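Local coordinates for sulfoquinovosidase (Escherichia coli, PDB 5AEG), which hydrolyses sulfoquinovosyl diacylglycerides and simple sulfoquinovosides to release sulfoquinovose, which the bacterium then degrades by sulfoglycolysis as a source of carbon and sulfur, at residues Asp255-Ile261 against Val280-Trp286; Lys515-Leu521 against Asp544-Phe548; His557-Met561 against Ile655-Pro659; Thr563-Leu568 against Ser674-Ile678. Residue numbers count along the deposited sequence, not the author numbering.

Interactions 1 and 2 lie within the TIM barrel, whereas interaction 3 ties it to the C-terminal domain and interaction 4 to the end of the modelled chain. Interaction 1 is buried and rests on strand-to-strand backbone bonds. The other three are partly buried. In interaction 2 an arginine and backbone groups bind a loop through polar bonds. Interactions 3 and 4 share helix 552-567, with centres about 10 Å apart; interaction 3 adds an arginine bonded to a loop carbonyl, interaction 4 rests on apolar side chains. F548 of interaction 2 packs on L259, G260 and I261 of interaction 1 and on F558 of interaction 3. K281 of interaction 1 probably hydrogen-bonds T563 of interaction 4.

Interaction 1: residues Asp255-Ile261 against Val280-Trp286; sequences DGVTLGI and VKVNGIW
Strands 257-260 and 282-286 run parallel, their axes 4.3 Å apart at closest and crossing at -24°. V280 comes first and sets its CG1 4.0 Å from V257 CG1. K281 O accepts from V257 N at 2.8 Å. K281 O also lies 3.3 Å from G256 CA. A CB on G256 would clash there, and its phi/psi is 155/-162, a conformation only glycine takes comfortably. V282 pairs with V257 and packs its CG1 3.7 Å from L259 CD1. N283 is the extra residue of a beta bulge, with phi/psi -103/-5. N283 N donates to V257 O (3.0 Å). In the p rotamer N283 OD1 accepts from T258 OG1 (2.7 Å), and a water joins T258 OG1 (2.8 Å) to N283 ND2 (3.1 Å). Strands 257-260 and 282-286 are the first two of the TIM barrel, linked through helix 265-277 as a beta-alpha-beta crossover. V257, L259, V282 and I285 share one face, and V282 and I285 touch that helix. After the bulge G284 pairs with T258, CA to CA 4.3 Å, and G284 O accepts from L259 N (2.8 Å). I285 pairs with L259 and places CG2 4.2 Å from I261 CD1. W286, chi1 t, pairs with G260. W286 N donates to L259 O (2.9 Å) and W286 O accepts from I261 N (3.0 Å). Its indole NE1 bonds A332 O, and its ring meets the substrate-binding H537 edge-to-face.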
loop_
_atom_site.group_PDB
_atom_site.type_symbol
_atom_site.label_atom_id
_atom_site.label_comp_id
_atom_site.label_asym_id
_atom_site.label_seq_id
_atom_site.Cartn_x
_atom_site.Cartn_y
_atom_site.Cartn_z
ATOM N N ASP A 255 -9.352 -13.382 15.680
ATOM C CA ASP A 255 -10.093 -13.584 16.912
ATOM C C ASP A 255 -10.772 -12.334 17.475
ATOM O O ASP A 255 -11.460 -12.397 18.542
ATOM C CB ASP A 255 -9.231 -14.247 17.953
ATOM C CG ASP A 255 -8.804 -15.612 17.555
ATOM O OD1 ASP A 255 -9.409 -16.264 16.695
ATOM O OD2 ASP A 255 -7.813 -16.043 18.100
ATOM N N GLY A 256 -10.647 -11.218 16.787
ATOM C CA GLY A 256 -11.410 -10.040 17.175
ATOM C C GLY A 256 -10.764 -8.743 16.739
ATOM O O GLY A 256 -9.895 -8.756 15.869
ATOM N N VAL A 257 -11.190 -7.636 17.375
ATOM C CA VAL A 257 -10.659 -6.288 17.047
ATOM C C VAL A 257 -9.473 -6.014 17.901
ATOM O O VAL A 257 -9.473 -6.365 19.103
ATOM C CB VAL A 257 -11.700 -5.184 17.188
ATOM C CG1 VAL A 257 -12.259 -4.985 18.600
ATOM C CG2 VAL A 257 -11.157 -3.847 16.663
ATOM N N THR A 258 -8.479 -5.354 17.293
ATOM C CA THR A 258 -7.332 -4.803 18.037
ATOM C C THR A 258 -7.694 -3.350 18.412
ATOM O O THR A 258 -7.936 -2.486 17.534
ATOM C CB THR A 258 -6.052 -4.903 17.203
ATOM O OG1 THR A 258 -5.681 -6.276 17.023
ATOM C CG2 THR A 258 -4.871 -4.086 17.859
ATOM N N LEU A 259 -7.705 -3.033 19.707
ATOM C CA LEU A 259 -8.157 -1.719 20.151
ATOM C C LEU A 259 -7.002 -0.765 20.178
ATOM O O LEU A 259 -5.973 -1.057 20.817
ATOM C CB LEU A 259 -8.758 -1.794 21.545
ATOM C CG LEU A 259 -9.954 -2.669 21.711
ATOM C CD1 LEU A 259 -10.240 -2.885 23.196
ATOM C CD2 LEU A 259 -11.181 -2.103 21.064
ATOM N N GLY A 260 -7.131 0.374 19.474
ATOM C CA GLY A 260 -6.086 1.464 19.441
ATOM C C GLY A 260 -6.363 2.310 20.638
ATOM O O GLY A 260 -7.429 2.913 20.774
ATOM N N ILE A 261 -5.404 2.254 21.564
ATOM C CA ILE A 261 -5.492 2.978 22.829
ATOM C C ILE A 261 -4.155 3.707 23.107
ATOM O O ILE A 261 -3.127 3.179 22.838
ATOM C CB ILE A 261 -5.833 2.052 23.978
ATOM C CG1 ILE A 261 -7.095 1.180 23.676
ATOM C CG2 ILE A 261 -6.024 2.885 25.257
ATOM C CD1 ILE A 261 -7.340 0.034 24.655
ATOM N N VAL A 280 -17.700 -7.656 23.325
ATOM C CA VAL A 280 -16.819 -7.397 22.145
ATOM C C VAL A 280 -15.723 -8.454 22.098
ATOM O O VAL A 280 -15.098 -8.741 23.082
ATOM C CB VAL A 280 -16.233 -5.962 22.150
ATOM C CG1 VAL A 280 -15.416 -5.699 20.871
ATOM C CG2 VAL A 280 -17.357 -4.931 22.272
ATOM N N LYS A 281 -15.476 -9.007 20.907
ATOM C CA LYS A 281 -14.363 -9.900 20.697
ATOM C C LYS A 281 -13.128 -9.034 20.460
ATOM O O LYS A 281 -13.061 -8.340 19.401
ATOM C CB LYS A 281 -14.568 -10.823 19.489
ATOM C CG LYS A 281 -15.889 -11.594 19.442
ATOM C CD LYS A 281 -16.113 -12.346 20.728
ATOM C CE LYS A 281 -17.216 -13.399 20.546
ATOM N NZ LYS A 281 -18.521 -12.710 20.648
ATOM N N VAL A 282 -12.187 -9.136 21.379
ATOM C CA VAL A 282 -10.990 -8.280 21.403
ATOM C C VAL A 282 -9.804 -9.190 21.352
ATOM O O VAL A 282 -9.641 -10.047 22.233
ATOM C CB VAL A 282 -10.906 -7.400 22.660
ATOM C CG1 VAL A 282 -9.659 -6.506 22.610
ATOM C CG2 VAL A 282 -12.080 -6.484 22.791
ATOM N N ASN A 283 -8.964 -9.036 20.341
ATOM C CA ASN A 283 -7.770 -9.875 20.217
ATOM C C ASN A 283 -6.481 -9.170 20.616
ATOM O O ASN A 283 -5.353 -9.761 20.572
ATOM C CB ASN A 283 -7.649 -10.430 18.812
ATOM C CG ASN A 283 -7.205 -9.397 17.768
ATOM O OD1 ASN A 283 -7.265 -8.190 17.984
ATOM N ND2 ASN A 283 -6.749 -9.894 16.638
ATOM N N GLY A 284 -6.605 -7.883 20.926
ATOM C CA GLY A 284 -5.384 -7.074 21.079
ATOM C C GLY A 284 -5.597 -5.661 21.517
ATOM O O GLY A 284 -6.673 -5.095 21.354
ATOM N N ILE A 285 -4.513 -5.093 21.990
ATOM C CA ILE A 285 -4.341 -3.702 22.282
ATOM C C ILE A 285 -3.109 -3.170 21.530
ATOM O O ILE A 285 -2.009 -3.715 21.655
ATOM C CB ILE A 285 -4.059 -3.560 23.797
ATOM C CG1 ILE A 285 -5.328 -4.010 24.582
ATOM C CG2 ILE A 285 -3.725 -2.110 24.146
ATOM C CD1 ILE A 285 -5.102 -3.998 26.056
ATOM N N TRP A 286 -3.301 -2.111 20.812
ATOM C CA TRP A 286 -2.236 -1.485 19.998
ATOM C C TRP A 286 -2.078 -0.069 20.611
ATOM O O TRP A 286 -2.990 0.751 20.567
ATOM C CB TRP A 286 -2.690 -1.354 18.530
ATOM C CG TRP A 286 -1.732 -0.455 17.787
ATOM C CD1 TRP A 286 -0.393 -0.603 17.706
ATOM C CD2 TRP A 286 -2.043 0.788 17.170
ATOM N NE1 TRP A 286 0.171 0.450 17.013
ATOM C CE2 TRP A 286 -0.834 1.322 16.664
ATOM C CE3 TRP A 286 -3.219 1.447 16.906
ATOM C CZ2 TRP A 286 -0.780 2.573 16.027
ATOM C CZ3 TRP A 286 -3.162 2.663 16.190
ATOM C CH2 TRP A 286 -1.955 3.215 15.811
HETATM O O HOH W 1 -5.806 -7.734 14.688
#

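Interaction 2: residues Lys515-Leu521 against Asp544-Phe548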
loop_
_atom_site.group_PDB
_atom_site.type_symbol
_atom_site.label_atom_id
_atom_site.label_comp_id
_atom_site.label_asym_id
_atom_site.label_seq_id
_atom_site.Cartn_x
_atom_site.Cartn_y
_atom_site.Cartn_z
ATOM N N LYS A 515 -13.910 16.155 12.182
ATOM C CA LYS A 515 -13.965 15.355 13.405
ATOM C C LYS A 515 -14.799 14.109 13.096
ATOM O O LYS A 515 -15.813 14.173 12.409
ATOM C CB LYS A 515 -14.695 16.163 14.455
ATOM C CG LYS A 515 -14.097 17.554 14.786
ATOM C CD LYS A 515 -14.989 18.177 15.894
ATOM C CE LYS A 515 -14.310 19.294 16.656
ATOM N NZ LYS A 515 -13.450 20.101 15.778
ATOM N N ARG A 516 -14.412 12.996 13.659
ATOM C CA ARG A 516 -15.043 11.702 13.367
ATOM C C ARG A 516 -16.371 11.569 14.083
ATOM O O ARG A 516 -16.393 11.628 15.300
ATOM C CB ARG A 516 -14.202 10.572 13.863
ATOM C CG ARG A 516 -14.660 9.220 13.329
ATOM C CD ARG A 516 -14.023 8.098 14.104
ATOM N NE ARG A 516 -12.552 7.945 13.878
ATOM C CZ ARG A 516 -11.662 7.788 14.797
ATOM N NH1 ARG A 516 -12.010 7.688 16.097
ATOM N NH2 ARG A 516 -10.404 7.608 14.457
ATOM N N SER A 517 -17.436 11.436 13.324
ATOM C CA SER A 517 -18.785 11.177 13.922
ATOM C C SER A 517 -18.907 9.702 14.368
ATOM O O SER A 517 -18.161 8.756 13.931
ATOM C CB SER A 517 -19.860 11.546 12.904
ATOM O OG SER A 517 -19.828 10.658 11.806
ATOM N N LYS A 518 -19.873 9.504 15.253
ATOM C CA LYS A 518 -20.313 8.155 15.544
ATOM C C LYS A 518 -20.737 7.412 14.291
ATOM O O LYS A 518 -20.362 6.245 14.142
ATOM C CB LYS A 518 -21.505 8.213 16.494
ATOM C CG LYS A 518 -22.082 6.864 16.910
ATOM C CD LYS A 518 -23.057 7.142 18.072
ATOM C CE LYS A 518 -24.046 5.996 18.257
ATOM N NZ LYS A 518 -25.016 6.359 19.399
ATOM N N GLU A 519 -21.509 8.042 13.437
ATOM C CA GLU A 519 -21.979 7.409 12.230
ATOM C C GLU A 519 -20.787 6.928 11.368
ATOM O O GLU A 519 -20.813 5.804 10.876
ATOM C CB GLU A 519 -22.865 8.330 11.418
ATOM C CG GLU A 519 -23.472 7.702 10.186
ATOM C CD GLU A 519 -24.107 8.678 9.256
ATOM O OE1 GLU A 519 -24.224 9.820 9.623
ATOM O OE2 GLU A 519 -24.562 8.284 8.153
ATOM N N LEU A 520 -19.760 7.768 11.196
ATOM C CA LEU A 520 -18.538 7.345 10.412
ATOM C C LEU A 520 -17.837 6.160 11.067
ATOM O O LEU A 520 -17.488 5.197 10.387
ATOM C CB LEU A 520 -17.616 8.545 10.172
ATOM C CG LEU A 520 -16.396 8.218 9.300
ATOM C CD1 LEU A 520 -16.881 7.777 7.910
ATOM C CD2 LEU A 520 -15.518 9.489 9.192
ATOM N N LEU A 521 -17.645 6.185 12.397
ATOM C CA LEU A 521 -17.033 5.110 13.066
ATOM C C LEU A 521 -17.788 3.796 12.824
ATOM O O LEU A 521 -17.184 2.782 12.574
ATOM C CB LEU A 521 -16.949 5.346 14.589
ATOM C CG LEU A 521 -16.165 4.339 15.389
ATOM C CD1 LEU A 521 -14.661 4.349 14.990
ATOM C CD2 LEU A 521 -16.243 4.640 16.886
ATOM N N ASP A 544 -11.249 14.978 19.730
ATOM C CA ASP A 544 -12.194 15.500 18.779
ATOM C C ASP A 544 -13.001 14.416 18.086
ATOM O O ASP A 544 -13.888 14.715 17.337
ATOM C CB ASP A 544 -11.502 16.286 17.668
ATOM C CG ASP A 544 -10.941 17.646 18.157
ATOM O OD1 ASP A 544 -11.259 18.033 19.287
ATOM O OD2 ASP A 544 -10.204 18.275 17.396
ATOM N N ASN A 545 -12.647 13.172 18.285
ATOM C CA ASN A 545 -13.265 12.090 17.516
ATOM C C ASN A 545 -14.102 11.192 18.424
ATOM O O ASN A 545 -13.692 10.869 19.540
ATOM C CB ASN A 545 -12.084 11.231 16.943
ATOM C CG ASN A 545 -11.332 11.934 15.796
ATOM O OD1 ASN A 545 -11.866 12.769 15.085
ATOM N ND2 ASN A 545 -10.102 11.564 15.624
ATOM N N TRP A 546 -15.154 10.655 17.853
ATOM C CA TRP A 546 -15.937 9.564 18.495
ATOM C C TRP A 546 -15.112 8.298 18.493
ATOM O O TRP A 546 -14.475 7.972 17.462
ATOM C CB TRP A 546 -17.252 9.369 17.752
ATOM C CG TRP A 546 -18.228 8.598 18.522
ATOM C CD1 TRP A 546 -18.449 7.253 18.542
ATOM C CD2 TRP A 546 -19.085 9.166 19.510
ATOM N NE1 TRP A 546 -19.461 6.940 19.453
ATOM C CE2 TRP A 546 -19.861 8.113 20.062
ATOM C CE3 TRP A 546 -19.280 10.468 19.950
ATOM C CZ2 TRP A 546 -20.829 8.337 21.067
ATOM C CZ3 TRP A 546 -20.279 10.707 20.968
ATOM C CH2 TRP A 546 -20.995 9.637 21.514
ATOM N N GLN A 547 -15.023 7.649 19.647
ATOM C CA GLN A 547 -14.251 6.452 19.805
ATOM C C GLN A 547 -15.056 5.214 20.050
ATOM O O GLN A 547 -16.272 5.289 20.279
ATOM C CB GLN A 547 -13.260 6.638 20.961
ATOM C CG GLN A 547 -12.399 7.898 20.859
ATOM C CD GLN A 547 -11.438 7.956 19.632
ATOM O OE1 GLN A 547 -11.206 6.961 18.897
ATOM N NE2 GLN A 547 -10.808 9.131 19.467
ATOM N N PHE A 548 -14.372 4.062 20.011
ATOM C CA PHE A 548 -15.048 2.729 20.108
ATOM C C PHE A 548 -15.910 2.534 21.381
ATOM O O PHE A 548 -16.779 1.681 21.413
ATOM C CB PHE A 548 -14.064 1.604 19.932
ATOM C CG PHE A 548 -12.967 1.523 20.947
ATOM C CD1 PHE A 548 -13.237 1.155 22.267
ATOM C CD2 PHE A 548 -11.626 1.742 20.566
ATOM C CE1 PHE A 548 -12.215 1.037 23.207
ATOM C CE2 PHE A 548 -10.606 1.644 21.492
ATOM C CZ PHE A 548 -10.875 1.256 22.801
HETATM O O HOH W 2 -16.678 14.021 16.958
#
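R516 carries most of the polar bonds here. R516 N donates to N545 OD1 (2.9 Å), and R516 O accepts from W546 N (3.0 Å). A water bridges R516 O and D544 O, at 2.9 Å from each. The guanidinium is fully engaged: R516 NH1 reaches W546 O (2.8 Å) and Q547 OE1 (3.0 Å), NE binds G506 O, and NH2 binds the carbonyls of G507 and H537. N545 CB lies over one guanidinium face. The amide of N545 donates to T510 and E538, and that of Q547 to P542 and E538. S517 is the N-cap of helix 518-528; S517 OG accepts from L520 N (3.0 Å). K518 CB sits over the five-membered ring of W546, 3.7 Å from its centroid, a CH-pi contact. K518 NZ forms salt bridges to E553 and D551, and W546 NE1 bonds T554. L521 CD2 packs 3.8 Å from W546 CD1. The buried charge thus meets neutral oxygens and joins R516's own loop (G506, G507) to that after barrel strand 534-536 (H537, W546).

Interaction 3: residues His557-Met561 against Ile655-Pro659; sequences HFARM and IGKPP
This is a junction between domains: the helix after the eighth TIM-barrel strand, 552-567, meets the 655-659 loop of the C-terminal domain. The 557-561 segment is regular helix, with M561 N bonded to H557 O at 2.9 Å. The loop has no regular structure, and G656 turns it at phi/psi 94/-13, where a CB would be jammed against the preceding carbonyl. The nearest CA atoms are those of H557 and G656, 7.0 Å apart. H557, chi1 t, points toward the loop. H557 CE1 lies 3.4 Å from I655 CG2 and 3.5 Å from G656 CA, the glycine at the ring edge. D526 of helix 518-528 accepts from G656 N and, weakly, from H557 NE2. One turn on, R560 extends with chi1 to chi3 all t. Both R560 NE (2.9 Å) and R560 NH2 (3.0 Å) donate to the single acceptor G656 O, near the guanidinium plane. M561, folded mmm, brings its SD 3.8 Å from G656 O and its CE 4.2 Å from P658 CD.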
loop_
_atom_site.group_PDB
_atom_site.type_symbol
_atom_site.label_atom_id
_atom_site.label_comp_id
_atom_site.label_asym_id
_atom_site.label_seq_id
_atom_site.Cartn_x
_atom_site.Cartn_y
_atom_site.Cartn_z
ATOM N N HIS A 557 -22.425 -2.117 18.980
ATOM C CA HIS A 557 -22.122 -2.199 17.547
ATOM C C HIS A 557 -20.829 -2.928 17.274
ATOM O O HIS A 557 -20.818 -3.883 16.461
ATOM C CB HIS A 557 -22.159 -0.822 16.853
ATOM C CG HIS A 557 -22.017 -0.920 15.385
ATOM N ND1 HIS A 557 -23.055 -1.311 14.569
ATOM C CD2 HIS A 557 -20.918 -0.850 14.589
ATOM C CE1 HIS A 557 -22.617 -1.372 13.323
ATOM N NE2 HIS A 557 -21.336 -1.122 13.321
ATOM N N PHE A 558 -19.737 -2.558 17.954
ATOM C CA PHE A 558 -18.498 -3.329 17.939
ATOM C C PHE A 558 -18.710 -4.806 18.359
ATOM O O PHE A 558 -18.083 -5.732 17.769
ATOM C CB PHE A 558 -17.418 -2.590 18.786
ATOM C CG PHE A 558 -16.705 -1.501 18.016
ATOM C CD1 PHE A 558 -17.270 -0.235 17.817
ATOM C CD2 PHE A 558 -15.531 -1.829 17.359
ATOM C CE1 PHE A 558 -16.608 0.719 17.061
ATOM C CE2 PHE A 558 -14.879 -0.891 16.615
ATOM C CZ PHE A 558 -15.428 0.361 16.443
ATOM N N ALA A 559 -19.533 -5.037 19.402
ATOM C CA ALA A 559 -19.822 -6.436 19.823
ATOM C C ALA A 559 -20.439 -7.232 18.604
ATOM O O ALA A 559 -19.939 -8.271 18.257
ATOM C CB ALA A 559 -20.720 -6.506 21.073
ATOM N N ARG A 560 -21.412 -6.654 17.936
ATOM C CA ARG A 560 -22.088 -7.308 16.803
ATOM C C ARG A 560 -21.139 -7.558 15.646
ATOM O O ARG A 560 -21.032 -8.675 15.161
ATOM C CB ARG A 560 -23.279 -6.475 16.348
ATOM C CG ARG A 560 -23.970 -6.909 15.010
ATOM C CD ARG A 560 -24.905 -5.830 14.422
ATOM N NE ARG A 560 -25.412 -6.221 13.102
ATOM C CZ ARG A 560 -26.308 -7.195 12.886
ATOM N NH1 ARG A 560 -26.878 -7.830 13.889
ATOM N NH2 ARG A 560 -26.664 -7.535 11.655
ATOM N N MET A 561 -20.360 -6.537 15.259
ATOM C CA MET A 561 -19.527 -6.699 14.054
ATOM C C MET A 561 -18.286 -7.444 14.286
ATOM O O MET A 561 -17.811 -8.137 13.352
ATOM C CB MET A 561 -19.268 -5.324 13.344
ATOM C CG MET A 561 -20.535 -4.522 13.046
ATOM S SD MET A 561 -21.890 -5.445 12.278
ATOM C CE MET A 561 -21.185 -5.759 10.666
ATOM N N ILE A 655 -27.027 0.895 9.470
ATOM C CA ILE A 655 -25.767 0.581 10.155
ATOM C C ILE A 655 -25.878 -0.783 10.800
ATOM O O ILE A 655 -26.908 -1.142 11.405
ATOM C CB ILE A 655 -25.445 1.700 11.170
ATOM C CG1 ILE A 655 -24.974 2.959 10.418
ATOM C CG2 ILE A 655 -24.409 1.257 12.143
ATOM C CD1 ILE A 655 -25.146 4.210 11.199
ATOM N N GLY A 656 -24.877 -1.607 10.641
ATOM C CA GLY A 656 -24.848 -2.982 11.157
ATOM C C GLY A 656 -25.335 -4.056 10.124
ATOM O O GLY A 656 -25.179 -5.267 10.356
ATOM N N LYS A 657 -25.959 -3.608 9.042
ATOM C CA LYS A 657 -26.398 -4.493 7.912
ATOM C C LYS A 657 -25.805 -3.966 6.591
ATOM O O LYS A 657 -26.516 -3.502 5.707
ATOM C CB LYS A 657 -27.922 -4.542 7.884
ATOM C CG LYS A 657 -28.448 -5.189 9.128
ATOM C CD LYS A 657 -29.962 -5.267 9.206
ATOM C CE LYS A 657 -30.308 -5.824 10.578
ATOM N NZ LYS A 657 -31.739 -6.171 10.567
ATOM N N PRO A 658 -24.470 -4.056 6.473
ATOM C CA PRO A 658 -23.774 -3.481 5.305
ATOM C C PRO A 658 -24.163 -4.275 4.038
ATOM O O PRO A 658 -24.642 -5.411 4.135
ATOM C CB PRO A 658 -22.329 -3.727 5.583
ATOM C CG PRO A 658 -22.260 -4.777 6.645
ATOM C CD PRO A 658 -23.527 -4.530 7.455
ATOM N N PRO A 659 -23.935 -3.691 2.878
ATOM C CA PRO A 659 -24.384 -4.400 1.636
ATOM C C PRO A 659 -23.424 -5.502 1.282
ATOM O O PRO A 659 -22.321 -5.213 0.729
ATOM C CB PRO A 659 -24.411 -3.291 0.597
ATOM C CG PRO A 659 -24.430 -2.003 1.380
ATOM C CD PRO A 659 -23.550 -2.307 2.571
#

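Interaction 4: residues Thr563-Leu568 against Ser674-Ile678; sequences TVFTTL and SLKSI
Two apolar side chains near the end of the modelled chain, L675 and I678, fit against one side of a barrel helix. Residues 563-567 are helical, with T567 N bonded to T563 O at 3.0 Å. T567 OG1, chi1 m, also donates to T563 O (2.7 Å). Opposite, 674-676 follow helical backbone angles without a regular helix's bonding; I678 N bonds L675 O at 3.1 Å. The nearest CA pair is V564 and L675, at 6.4 Å. I678 points toward the helix and fills the hollow lined by T563, V564 and T567. I678 CD1 is 3.9 Å from V564 CA, 4.0 Å from V564 CG2 and 3.5 Å from T567 OG1, while I678 CG2 is 3.8 Å from T563 CG2. L675, rotamer mt, fills the hollow lined by V564, T567 and L568. L675 CD2 lies 4.3 Å from V564 CG1 and 4.0 Å from T567 CG2, and L675 CD1 is 4.4 Å from L568 CD2. This is plain packing on helix 552-567. Helix 669-673 adds L671 against T567 and F672 against L568, and F530 and W639 touch V564. T563 OG1 bonds A559 O within the helix and probably also K281 NZ, just before barrel strand 282-286.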
loop_
_atom_site.group_PDB
_atom_site.type_symbol
_atom_site.label_atom_id
_atom_site.label_comp_id
_atom_site.label_asym_id
_atom_site.label_seq_id
_atom_site.Cartn_x
_atom_site.Cartn_y
_atom_site.Cartn_z
ATOM N N THR A 563 -18.367 -9.979 16.269
ATOM C CA THR A 563 -18.897 -11.353 16.214
ATOM C C THR A 563 -19.080 -11.788 14.766
ATOM O O THR A 563 -18.825 -12.918 14.460
ATOM C CB THR A 563 -20.201 -11.451 16.999
ATOM O OG1 THR A 563 -19.913 -11.068 18.318
ATOM C CG2 THR A 563 -20.681 -12.830 17.046
ATOM N N VAL A 564 -19.530 -10.889 13.917
ATOM C CA VAL A 564 -19.575 -11.161 12.441
ATOM C C VAL A 564 -18.178 -11.592 12.031
ATOM O O VAL A 564 -17.992 -12.660 11.432
ATOM C CB VAL A 564 -20.140 -9.990 11.670
ATOM C CG1 VAL A 564 -19.969 -10.140 10.169
ATOM C CG2 VAL A 564 -21.649 -9.774 12.056
ATOM N N PHE A 565 -17.176 -10.758 12.331
ATOM C CA PHE A 565 -15.849 -10.962 11.799
ATOM C C PHE A 565 -15.302 -12.318 12.283
ATOM O O PHE A 565 -14.706 -13.113 11.506
ATOM C CB PHE A 565 -14.920 -9.780 12.282
ATOM C CG PHE A 565 -13.471 -9.994 12.009
ATOM C CD1 PHE A 565 -12.987 -9.817 10.734
ATOM C CD2 PHE A 565 -12.591 -10.241 13.036
ATOM C CE1 PHE A 565 -11.621 -9.948 10.481
ATOM C CE2 PHE A 565 -11.231 -10.345 12.833
ATOM C CZ PHE A 565 -10.736 -10.225 11.510
ATOM N N THR A 566 -15.447 -12.599 13.561
ATOM C CA THR A 566 -14.890 -13.833 14.137
ATOM C C THR A 566 -15.633 -15.088 13.595
ATOM O O THR A 566 -15.010 -16.111 13.391
ATOM C CB THR A 566 -14.855 -13.877 15.681
ATOM O OG1 THR A 566 -16.163 -13.649 16.209
ATOM C CG2 THR A 566 -13.880 -12.823 16.190
ATOM N N THR A 567 -16.907 -14.940 13.267
ATOM C CA THR A 567 -17.659 -16.036 12.659
ATOM C C THR A 567 -17.060 -16.448 11.287
ATOM O O THR A 567 -17.002 -17.648 10.930
ATOM C CB THR A 567 -19.096 -15.687 12.497
ATOM O OG1 THR A 567 -19.672 -15.373 13.778
ATOM C CG2 THR A 567 -19.901 -16.882 11.842
ATOM N N LEU A 568 -16.553 -15.453 10.538
ATOM C CA LEU A 568 -15.886 -15.722 9.287
ATOM C C LEU A 568 -14.515 -16.320 9.363
ATOM O O LEU A 568 -13.973 -16.676 8.294
ATOM C CB LEU A 568 -15.822 -14.441 8.449
ATOM C CG LEU A 568 -17.138 -13.793 8.065
ATOM C CD1 LEU A 568 -16.800 -12.486 7.396
ATOM C CD2 LEU A 568 -17.858 -14.659 7.068
ATOM N N SER A 674 -25.715 -18.241 8.818
ATOM C CA SER A 674 -25.707 -18.056 10.261
ATOM C C SER A 674 -25.434 -16.596 10.706
ATOM O O SER A 674 -25.757 -16.224 11.816
ATOM C CB SER A 674 -24.686 -18.988 10.877
ATOM O OG SER A 674 -23.339 -18.513 10.896
ATOM N N LEU A 675 -24.929 -15.751 9.812
ATOM C CA LEU A 675 -24.569 -14.332 10.115
ATOM C C LEU A 675 -25.720 -13.470 10.602
ATOM O O LEU A 675 -25.584 -12.761 11.616
ATOM C CB LEU A 675 -23.945 -13.645 8.881
ATOM C CG LEU A 675 -22.592 -14.194 8.427
ATOM C CD1 LEU A 675 -22.102 -13.458 7.181
ATOM C CD2 LEU A 675 -21.566 -14.085 9.512
ATOM N N LYS A 676 -26.830 -13.571 9.929
ATOM C CA LYS A 676 -27.976 -12.813 10.254
ATOM C C LYS A 676 -28.622 -13.082 11.656
ATOM O O LYS A 676 -29.334 -12.225 12.174
ATOM C CB LYS A 676 -29.028 -13.045 9.186
ATOM C CG LYS A 676 -29.881 -14.246 9.436
ATOM C CD LYS A 676 -30.990 -14.313 8.420
ATOM C CE LYS A 676 -30.508 -14.606 7.006
ATOM N NZ LYS A 676 -29.663 -15.836 6.914
ATOM N N SER A 677 -28.406 -14.228 12.256
ATOM C CA SER A 677 -28.973 -14.438 13.582
ATOM C C SER A 677 -27.959 -14.140 14.698
ATOM O O SER A 677 -28.215 -14.413 15.846
ATOM C CB SER A 677 -29.526 -15.855 13.672
ATOM O OG SER A 677 -28.534 -16.755 13.283
ATOM N N ILE A 678 -26.802 -13.575 14.374
ATOM C CA ILE A 678 -25.830 -13.180 15.409
ATOM C C ILE A 678 -26.465 -12.175 16.319
ATOM O O ILE A 678 -27.009 -11.242 15.794
ATOM C CB ILE A 678 -24.551 -12.578 14.739
ATOM C CG1 ILE A 678 -23.548 -13.723 14.470
ATOM C CG2 ILE A 678 -23.908 -11.440 15.549
ATOM C CD1 ILE A 678 -22.574 -13.424 13.361
#